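Local coordinates for protein alkylhalidase CmlS (Streptomyces venezuelae, PDB 3I3L) that is a flavin-dependent halogenase of chloramphenicol biosynthesis that carries a covalently bound FAD, at residues A[377-382]-A[404-409]; A[95-100]-A[444-449]. All coordinates share one frame; numbering follows the deposited sequence.

Interaction 1 of 2, residues A[377-382]-A[404-409]; sequences FYTFAS and LTRKKW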
ATOM      1  N   PHE A 377      11.386   0.553   9.862  1.00 30.83           N
ATOM      2  CA  PHE A 377      11.623   1.989   9.758  1.00 32.19           C
ATOM      3  C   PHE A 377      11.518   2.732  11.076  1.00 31.83           C
ATOM      4  O   PHE A 377      12.411   3.515  11.396  1.00 33.52           O
ATOM      5  CB  PHE A 377      10.790   2.680   8.683  1.00 32.51           C
ATOM      6  CG  PHE A 377      11.320   2.474   7.330  1.00 37.22           C
ATOM      7  CD1 PHE A 377      10.997   1.327   6.601  1.00 43.12           C
ATOM      8  CD2 PHE A 377      12.168   3.414   6.770  1.00 42.09           C
ATOM      9  CE1 PHE A 377      11.520   1.125   5.315  1.00 43.67           C
ATOM     10  CE2 PHE A 377      12.681   3.222   5.501  1.00 43.61           C
ATOM     11  CZ  PHE A 377      12.353   2.063   4.774  1.00 43.51           C
ATOM     12  N   TYR A 378      10.452   2.490  11.849  1.00 29.82           N
ATOM     13  CA  TYR A 378      10.353   3.175  13.136  1.00 28.86           C
ATOM     14  C   TYR A 378      11.575   2.817  14.047  1.00 29.38           C
ATOM     15  O   TYR A 378      12.150   3.678  14.682  1.00 28.72           O
ATOM     16  CB  TYR A 378       9.035   2.908  13.845  1.00 27.77           C
ATOM     17  CG  TYR A 378       7.900   3.728  13.323  1.00 30.15           C
ATOM     18  CD1 TYR A 378       8.016   5.083  13.180  1.00 32.03           C
ATOM     19  CD2 TYR A 378       6.701   3.153  12.952  1.00 37.05           C
ATOM     20  CE1 TYR A 378       6.973   5.861  12.717  1.00 29.47           C
ATOM     21  CE2 TYR A 378       5.623   3.954  12.468  1.00 33.18           C
ATOM     22  CZ  TYR A 378       5.800   5.287  12.344  1.00 30.68           C
ATOM     23  OH  TYR A 378       4.773   6.116  11.864  1.00 31.76           O
ATOM     24  N   THR A 379      11.942   1.529  14.108  1.00 29.54           N
ATOM     25  CA  THR A 379      13.099   1.127  14.887  1.00 30.64           C
ATOM     26  C   THR A 379      14.404   1.876  14.498  1.00 32.20           C
ATOM     27  O   THR A 379      15.183   2.244  15.381  1.00 33.46           O
ATOM     28  CB  THR A 379      13.291  -0.395  14.844  1.00 29.23           C
ATOM     29  OG1 THR A 379      12.066  -0.975  15.272  1.00 30.72           O
ATOM     30  CG2 THR A 379      14.413  -0.847  15.811  1.00 29.06           C
ATOM     31  N   PHE A 380      14.627   2.105  13.203  1.00 33.43           N
ATOM     32  CA  PHE A 380      15.841   2.814  12.754  1.00 34.71           C
ATOM     33  C   PHE A 380      15.862   4.225  13.235  1.00 34.26           C
ATOM     34  O   PHE A 380      16.928   4.729  13.659  1.00 34.94           O
ATOM     35  CB  PHE A 380      15.984   2.846  11.214  1.00 36.03           C
ATOM     36  CG  PHE A 380      16.119   1.495  10.612  1.00 37.52           C
ATOM     37  CD1 PHE A 380      16.756   0.468  11.324  1.00 40.91           C
ATOM     38  CD2 PHE A 380      15.613   1.224   9.341  1.00 40.27           C
ATOM     39  CE1 PHE A 380      16.870  -0.810  10.774  1.00 42.33           C
ATOM     40  CE2 PHE A 380      15.751  -0.053   8.774  1.00 43.48           C
ATOM     41  CZ  PHE A 380      16.371  -1.063   9.490  1.00 42.60           C
ATOM     42  N   ALA A 381      14.718   4.889  13.177  1.00 32.92           N
ATOM     43  CA  ALA A 381      14.680   6.268  13.691  1.00 32.71           C
ATOM     44  C   ALA A 381      14.815   6.333  15.213  1.00 31.79           C
ATOM     45  O   ALA A 381      15.282   7.343  15.747  1.00 30.52           O
ATOM     46  CB  ALA A 381      13.434   6.986  13.275  1.00 33.50           C
ATOM     47  N   SER A 382      14.402   5.266  15.890  1.00 30.97           N
ATOM     48  CA  SER A 382      14.383   5.257  17.347  1.00 31.54           C
ATOM     49  C   SER A 382      15.815   5.285  17.947  1.00 31.72           C
ATOM     50  O   SER A 382      15.990   5.700  19.097  1.00 31.57           O
ATOM     51  CB  SER A 382      13.586   4.082  17.904  1.00 29.51           C
ATOM     52  OG  SER A 382      14.298   2.865  17.697  1.00 31.64           O
ATOM     53  N   LEU A 404      20.936  -3.709  21.681  1.00 59.14           N
ATOM     54  CA  LEU A 404      22.338  -3.238  21.552  1.00 59.94           C
ATOM     55  C   LEU A 404      23.032  -3.891  20.330  1.00 59.93           C
ATOM     56  O   LEU A 404      23.601  -3.189  19.483  1.00 59.52           O
ATOM     57  CB  LEU A 404      23.094  -3.442  22.876  1.00 60.63           C
ATOM     58  CG  LEU A 404      22.636  -2.482  24.027  1.00 63.78           C
ATOM     59  CD1 LEU A 404      21.149  -1.859  23.886  1.00 63.49           C
ATOM     60  CD2 LEU A 404      22.832  -3.092  25.434  1.00 62.16           C
ATOM     61  N   THR A 405      22.922  -5.220  20.195  1.00 60.79           N
ATOM     62  CA  THR A 405      23.282  -5.884  18.921  1.00 61.38           C
ATOM     63  C   THR A 405      22.670  -5.092  17.763  1.00 61.84           C
ATOM     64  O   THR A 405      23.393  -4.733  16.823  1.00 61.57           O
ATOM     65  CB  THR A 405      22.806  -7.375  18.815  1.00 62.08           C
ATOM     66  OG1 THR A 405      23.273  -8.141  19.946  1.00 62.63           O
ATOM     67  CG2 THR A 405      23.289  -8.033  17.498  1.00 60.15           C
ATOM     68  N   ARG A 406      21.359  -4.784  17.836  1.00 62.16           N
ATOM     69  CA  ARG A 406      20.712  -4.011  16.730  1.00 62.97           C
ATOM     70  C   ARG A 406      21.343  -2.630  16.351  1.00 63.01           C
ATOM     71  O   ARG A 406      21.257  -2.234  15.190  1.00 62.23           O
ATOM     72  CB  ARG A 406      19.171  -3.966  16.804  1.00 62.65           C
ATOM     73  CG  ARG A 406      18.530  -3.449  15.498  1.00 60.58           C
ATOM     74  CD  ARG A 406      17.055  -3.064  15.717  1.00 58.35           C
ATOM     75  NE  ARG A 406      16.283  -4.225  16.151  1.00 55.37           N
ATOM     76  CZ  ARG A 406      15.871  -5.207  15.352  1.00 53.65           C
ATOM     77  NH1 ARG A 406      16.114  -5.177  14.059  1.00 51.80           N
ATOM     78  NH2 ARG A 406      15.207  -6.234  15.859  1.00 54.36           N
ATOM     79  N   LYS A 407      22.020  -1.941  17.280  1.00 65.13           N
ATOM     80  CA  LYS A 407      23.106  -0.998  16.825  1.00 66.91           C
ATOM     81  C   LYS A 407      24.357  -1.778  16.266  1.00 67.06           C
ATOM     82  O   LYS A 407      25.520  -1.624  16.711  1.00 67.06           O
ATOM     83  CB  LYS A 407      23.466   0.110  17.826  1.00 67.34           C
ATOM     84  CG  LYS A 407      24.643   1.008  17.321  1.00 69.28           C
ATOM     85  CD  LYS A 407      25.430   1.791  18.464  1.00 71.13           C
ATOM     86  CE  LYS A 407      25.967   0.864  19.597  1.00 69.08           C
ATOM     87  NZ  LYS A 407      26.017   1.575  20.921  1.00 66.99           N
ATOM     88  N   LYS A 408      24.003  -2.735  15.391  1.00 66.93           N
ATOM     89  CA  LYS A 408      24.677  -3.091  14.150  1.00 66.24           C
ATOM     90  C   LYS A 408      24.249  -2.012  13.177  1.00 66.85           C
ATOM     91  O   LYS A 408      24.723  -1.951  12.047  1.00 66.24           O
ATOM     92  CB  LYS A 408      24.095  -4.422  13.640  1.00 65.82           C
ATOM     93  CG  LYS A 408      23.926  -4.584  12.102  1.00 64.05           C
ATOM     94  CD  LYS A 408      22.580  -4.060  11.567  1.00 59.21           C
ATOM     95  CE  LYS A 408      22.234  -4.751  10.236  1.00 56.27           C
ATOM     96  NZ  LYS A 408      20.982  -4.139   9.612  1.00 52.58           N
ATOM     97  N   TRP A 409      23.276  -1.200  13.594  1.00 67.43           N
ATOM     98  CA  TRP A 409      22.764  -0.160  12.725  1.00 68.44           C
ATOM     99  C   TRP A 409      23.761   0.998  12.606  1.00 68.97           C
ATOM    100  O   TRP A 409      23.880   1.588  11.529  1.00 68.26           O
ATOM    101  CB  TRP A 409      21.383   0.306  13.200  1.00 68.46           C
ATOM    102  CG  TRP A 409      20.956   1.595  12.600  1.00 69.10           C
ATOM    103  CD1 TRP A 409      20.203   1.779  11.462  1.00 69.95           C
ATOM    104  CD2 TRP A 409      21.272   2.900  13.088  1.00 69.26           C
ATOM    105  NE1 TRP A 409      20.024   3.125  11.227  1.00 69.58           N
ATOM    106  CE2 TRP A 409      20.670   3.833  12.211  1.00 69.98           C
ATOM    107  CE3 TRP A 409      22.013   3.376  14.183  1.00 70.31           C
ATOM    108  CZ2 TRP A 409      20.782   5.202  12.399  1.00 68.44           C
ATOM    109  CZ3 TRP A 409      22.133   4.746  14.362  1.00 68.58           C
ATOM    110  CH2 TRP A 409      21.517   5.638  13.474  1.00 68.25           C
TER

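Interaction 2 of 2, residues A[95-100]-A[444-449]; sequences TFLWGQ and PELSDD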
ATOM      1  N   THR A  95      10.872  11.586  -0.178  1.00 30.36           N
ATOM      2  CA  THR A  95      12.113  11.849   0.540  1.00 29.94           C
ATOM      3  C   THR A  95      11.929  11.812   2.068  1.00 30.56           C
ATOM      4  O   THR A  95      10.942  12.324   2.606  1.00 30.37           O
ATOM      5  CB  THR A  95      12.783  13.149   0.038  1.00 30.10           C
ATOM      6  OG1 THR A  95      13.135  12.978  -1.360  1.00 25.88           O
ATOM      7  CG2 THR A  95      14.081  13.457   0.821  1.00 26.09           C
ATOM      8  N   PHE A  96      12.892  11.209   2.748  1.00 29.80           N
ATOM      9  CA  PHE A  96      12.816  10.956   4.182  1.00 31.29           C
ATOM     10  C   PHE A  96      13.983  11.577   4.930  1.00 32.71           C
ATOM     11  O   PHE A  96      15.154  11.359   4.558  1.00 34.83           O
ATOM     12  CB  PHE A  96      12.783   9.449   4.425  1.00 30.30           C
ATOM     13  CG  PHE A  96      11.537   8.814   3.948  1.00 31.87           C
ATOM     14  CD1 PHE A  96      10.459   8.639   4.792  1.00 34.84           C
ATOM     15  CD2 PHE A  96      11.409   8.445   2.638  1.00 37.54           C
ATOM     16  CE1 PHE A  96       9.283   8.094   4.349  1.00 34.55           C
ATOM     17  CE2 PHE A  96      10.209   7.883   2.170  1.00 39.20           C
ATOM     18  CZ  PHE A  96       9.151   7.696   3.032  1.00 34.62           C
ATOM     19  N   LEU A  97      13.674  12.368   5.964  1.00 32.76           N
ATOM     20  CA  LEU A  97      14.732  12.855   6.877  1.00 32.79           C
ATOM     21  C   LEU A  97      14.536  12.106   8.156  1.00 31.01           C
ATOM     22  O   LEU A  97      13.693  12.487   8.955  1.00 31.00           O
ATOM     23  CB  LEU A  97      14.678  14.374   7.096  1.00 33.17           C
ATOM     24  CG  LEU A  97      14.546  15.182   5.792  1.00 36.70           C
ATOM     25  CD1 LEU A  97      14.714  16.675   6.059  1.00 41.28           C
ATOM     26  CD2 LEU A  97      15.529  14.728   4.740  1.00 39.67           C
ATOM     27  N   TRP A  98      15.300  11.021   8.318  1.00 29.46           N
ATOM     28  CA  TRP A  98      14.879   9.902   9.168  1.00 29.89           C
ATOM     29  C   TRP A  98      15.853   9.601  10.289  1.00 31.03           C
ATOM     30  O   TRP A  98      16.866   8.926  10.093  1.00 28.82           O
ATOM     31  CB  TRP A  98      14.642   8.622   8.304  1.00 30.64           C
ATOM     32  CG  TRP A  98      13.662   7.711   8.977  1.00 28.97           C
ATOM     33  CD1 TRP A  98      13.925   6.502   9.531  1.00 29.60           C
ATOM     34  CD2 TRP A  98      12.276   7.964   9.186  1.00 25.53           C
ATOM     35  NE1 TRP A  98      12.779   5.973  10.075  1.00 30.16           N
ATOM     36  CE2 TRP A  98      11.756   6.871   9.897  1.00 27.44           C
ATOM     37  CE3 TRP A  98      11.426   9.019   8.845  1.00 26.84           C
ATOM     38  CZ2 TRP A  98      10.414   6.793  10.284  1.00 26.23           C
ATOM     39  CZ3 TRP A  98      10.090   8.954   9.250  1.00 27.70           C
ATOM     40  CH2 TRP A  98       9.599   7.832   9.946  1.00 27.32           C
ATOM     41  N   GLY A  99      15.534  10.110  11.473  1.00 31.75           N
ATOM     42  CA  GLY A  99      16.478  10.093  12.571  1.00 33.67           C
ATOM     43  C   GLY A  99      17.208  11.408  12.630  1.00 35.78           C
ATOM     44  O   GLY A  99      16.991  12.281  11.753  1.00 35.99           O
ATOM     45  N   GLN A 100      18.057  11.586  13.655  1.00 35.63           N
ATOM     46  CA  GLN A 100      18.783  12.868  13.794  1.00 35.93           C
ATOM     47  C   GLN A 100      20.166  12.702  13.224  1.00 35.96           C
ATOM     48  O   GLN A 100      20.733  11.602  13.283  1.00 35.66           O
ATOM     49  CB  GLN A 100      18.824  13.325  15.266  1.00 36.39           C
ATOM     50  CG  GLN A 100      17.414  13.664  15.846  1.00 36.18           C
ATOM     51  CD  GLN A 100      16.757  14.836  15.127  1.00 38.54           C
ATOM     52  OE1 GLN A 100      17.389  15.879  14.904  1.00 41.48           O
ATOM     53  NE2 GLN A 100      15.500  14.657  14.711  1.00 35.03           N
ATOM     54  N   PRO A 444      25.807  15.026   3.608  1.00 49.19           N
ATOM     55  CA  PRO A 444      25.183  14.918   4.943  1.00 48.91           C
ATOM     56  C   PRO A 444      23.828  15.597   5.055  1.00 47.51           C
ATOM     57  O   PRO A 444      23.048  15.270   5.949  1.00 45.13           O
ATOM     58  CB  PRO A 444      26.194  15.630   5.880  1.00 49.78           C
ATOM     59  CG  PRO A 444      27.423  15.991   4.969  1.00 50.98           C
ATOM     60  CD  PRO A 444      26.886  16.033   3.575  1.00 49.77           C
ATOM     61  N   GLU A 445      23.568  16.556   4.176  1.00 48.34           N
ATOM     62  CA  GLU A 445      22.391  17.429   4.283  1.00 48.77           C
ATOM     63  C   GLU A 445      21.615  17.503   2.964  1.00 48.04           C
ATOM     64  O   GLU A 445      22.096  17.098   1.888  1.00 47.17           O
ATOM     65  CB  GLU A 445      22.811  18.844   4.718  1.00 50.22           C
ATOM     66  CG  GLU A 445      24.282  19.253   4.321  1.00 55.50           C
ATOM     67  CD  GLU A 445      24.426  19.714   2.858  1.00 59.83           C
ATOM     68  OE1 GLU A 445      25.330  19.197   2.140  1.00 57.01           O
ATOM     69  OE2 GLU A 445      23.610  20.581   2.433  1.00 62.80           O
ATOM     70  N   LEU A 446      20.406  18.032   3.060  1.00 46.01           N
ATOM     71  CA  LEU A 446      19.485  18.048   1.953  1.00 44.92           C
ATOM     72  C   LEU A 446      19.770  19.281   1.085  1.00 46.01           C
ATOM     73  O   LEU A 446      19.840  20.405   1.597  1.00 45.94           O
ATOM     74  CB  LEU A 446      18.056  18.092   2.510  1.00 43.49           C
ATOM     75  CG  LEU A 446      16.887  17.943   1.539  1.00 42.76           C
ATOM     76  CD1 LEU A 446      16.796  16.546   1.041  1.00 31.29           C
ATOM     77  CD2 LEU A 446      15.604  18.385   2.226  1.00 39.13           C
ATOM     78  N   SER A 447      19.926  19.068  -0.227  1.00 45.76           N
ATOM     79  CA  SER A 447      20.328  20.110  -1.142  1.00 45.91           C
ATOM     80  C   SER A 447      19.851  19.822  -2.563  1.00 47.32           C
ATOM     81  O   SER A 447      19.603  18.641  -2.964  1.00 46.39           O
ATOM     82  CB  SER A 447      21.845  20.249  -1.129  1.00 46.71           C
ATOM     83  OG  SER A 447      22.288  20.657  -2.400  1.00 48.05           O
ATOM     84  N   ASP A 448      19.757  20.900  -3.341  1.00 47.30           N
ATOM     85  CA  ASP A 448      19.360  20.809  -4.736  1.00 47.10           C
ATOM     86  C   ASP A 448      20.510  20.266  -5.585  1.00 46.49           C
ATOM     87  O   ASP A 448      20.379  20.048  -6.786  1.00 47.91           O
ATOM     88  CB  ASP A 448      18.870  22.160  -5.230  1.00 46.63           C
ATOM     89  CG  ASP A 448      17.666  22.042  -6.144  1.00 49.30           C
ATOM     90  OD1 ASP A 448      17.393  20.918  -6.617  1.00 51.41           O
ATOM     91  OD2 ASP A 448      17.003  23.085  -6.427  1.00 51.96           O
ATOM     92  N   ASP A 449      21.634  20.024  -4.939  1.00 47.41           N
ATOM     93  CA  ASP A 449      22.727  19.253  -5.535  1.00 47.84           C
ATOM     94  C   ASP A 449      22.289  17.845  -5.900  1.00 47.10           C
ATOM     95  O   ASP A 449      22.890  17.205  -6.780  1.00 48.88           O
ATOM     96  CB  ASP A 449      23.910  19.186  -4.571  1.00 48.59           C
ATOM     97  CG  ASP A 449      24.826  20.408  -4.677  1.00 51.16           C
ATOM     98  OD1 ASP A 449      24.554  21.259  -5.539  1.00 54.62           O
ATOM     99  OD2 ASP A 449      25.818  20.506  -3.915  1.00 49.69           O
TER

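Interaction 1 of 2, residues A[377-382]-A[404-409]
Phe-380 and Trp-409 lay their rings almost parallel, planes 17° apart, but slid so far past each other that they barely overlap: the centroid of the phenyl ring lies 5.4 Å from that of the indole five-membered ring. The closest approach is at one corner of each ring, CD1 of Phe-380 lying 3.7 Å from CD1 of Trp-409, with CB of Phe-380 near NE1 of the indole. The indole reaches over because CG of Trp-409 stands anti to its own backbone N (chi1 164°), which carries the ring from the turn after helix 400-406 across to helix 352-382. There one indole face also receives the backbone O of Phe-380, 3.9 Å above the plane of the Trp-409 ring and displaced toward its rim. Putting an alanine in place of Trp-409 would probably leave the CD1 corner of Phe-380 without its neighbour and open a gap between the end of the long helix and the turn.

One residue earlier in the helix, Thr-379 meets Arg-406 with its methyl alone: CG2 sits 3.5 Å from CD of Arg-406, the two side chains crossing at about a right angle. The threonine's OG1 looks elsewhere, to the backbone of Ala-375 and Ile-396, while the arginine chain, bent at chi3 (-61°), turns its guanidinium away from the methyl, and NH2 makes a salt bridge with Glu-398. Ala-432 and Ile-436 of helix 430-439 also cover Phe-380.

No hydrogen bond joins 377-382 to 404-409. Cohesion across this joint therefore rests on dispersion and the burial of apolar surface, with the polar ends of Thr-379 and Arg-406 tied to residues outside it.

Interaction 2 of 2, residues A[95-100]-A[444-449]
The end of strand 89-97 and the irregular loop 444-449 approach without backbone pairing, their closest CA atoms, those of Leu-97 and Leu-446, standing 8.6 Å apart. The strand belongs to the large mixed sheet of the FAD-binding domain, where it runs parallel to strand 226-231 and antiparallel to 105-108; the loop, coming between helices 430-439 and 456-471, lies against it through side chains alone.

Leu-446 does all the reaching from the loop. With CG anti to the backbone N (chi1 -173°), it presents its two methyls to two different strand residues. CD1 meets CG2 of Thr-95 at 4.1 Å, the side chains running obliquely to one another, and CD2 lies 4.3 Å from CD1 of Leu-97. Thr-95 and Leu-97 are two apart on an extended strand and so both point to the loop, whereas Phe-96 between them turns to the other side, where it stacks on Trp-105. These are loose van der Waals distances, and the interface is small, 104 Å² counting both sides.

The polar branch of Thr-95 is used elsewhere, its OG1 hydrogen-bonded to the hydroxyls of Thr-106 and Thr-225. Tyr-227 of strand 226-231 also touches Leu-446, extending the apolar patch onto the neighbouring strand. Beyond Leu-446 the loop makes no further contact with 95-100; Asp-448 holds it elsewhere, its carboxylate taking the backbone N-H groups of Glu-219 and Gly-220. Around Asp-448 the chain folds into an ST turn, in which the backbone N of Asp-449 donates to OG of Ser-447 at 2.7 Å, with an N-H...O angle of 164°.

In the fold
The centres of the two interactions lie 19 Å apart, on the same side of the molecule. In chain order 95-100 comes first, then 377-382 and 404-409, and finally 444-449, so interaction 1 falls wholly within the long span that interaction 2 closes. They touch through Trp-98, just past the strand: its NE1 lies 2.8 Å from O of Phe-377, a probable hydrogen bond, and packs 3.4 Å from CB of Ala-381. Helix 430-439 joins them too, covering Phe-380 before the chain runs on to the loop of interaction 2. The large sheet of the FAD-binding domain, helix 352-382 and the segments after it thus pack together as one continuous body; the side chain of Thr-95 is about 14 Å from the bound FAD.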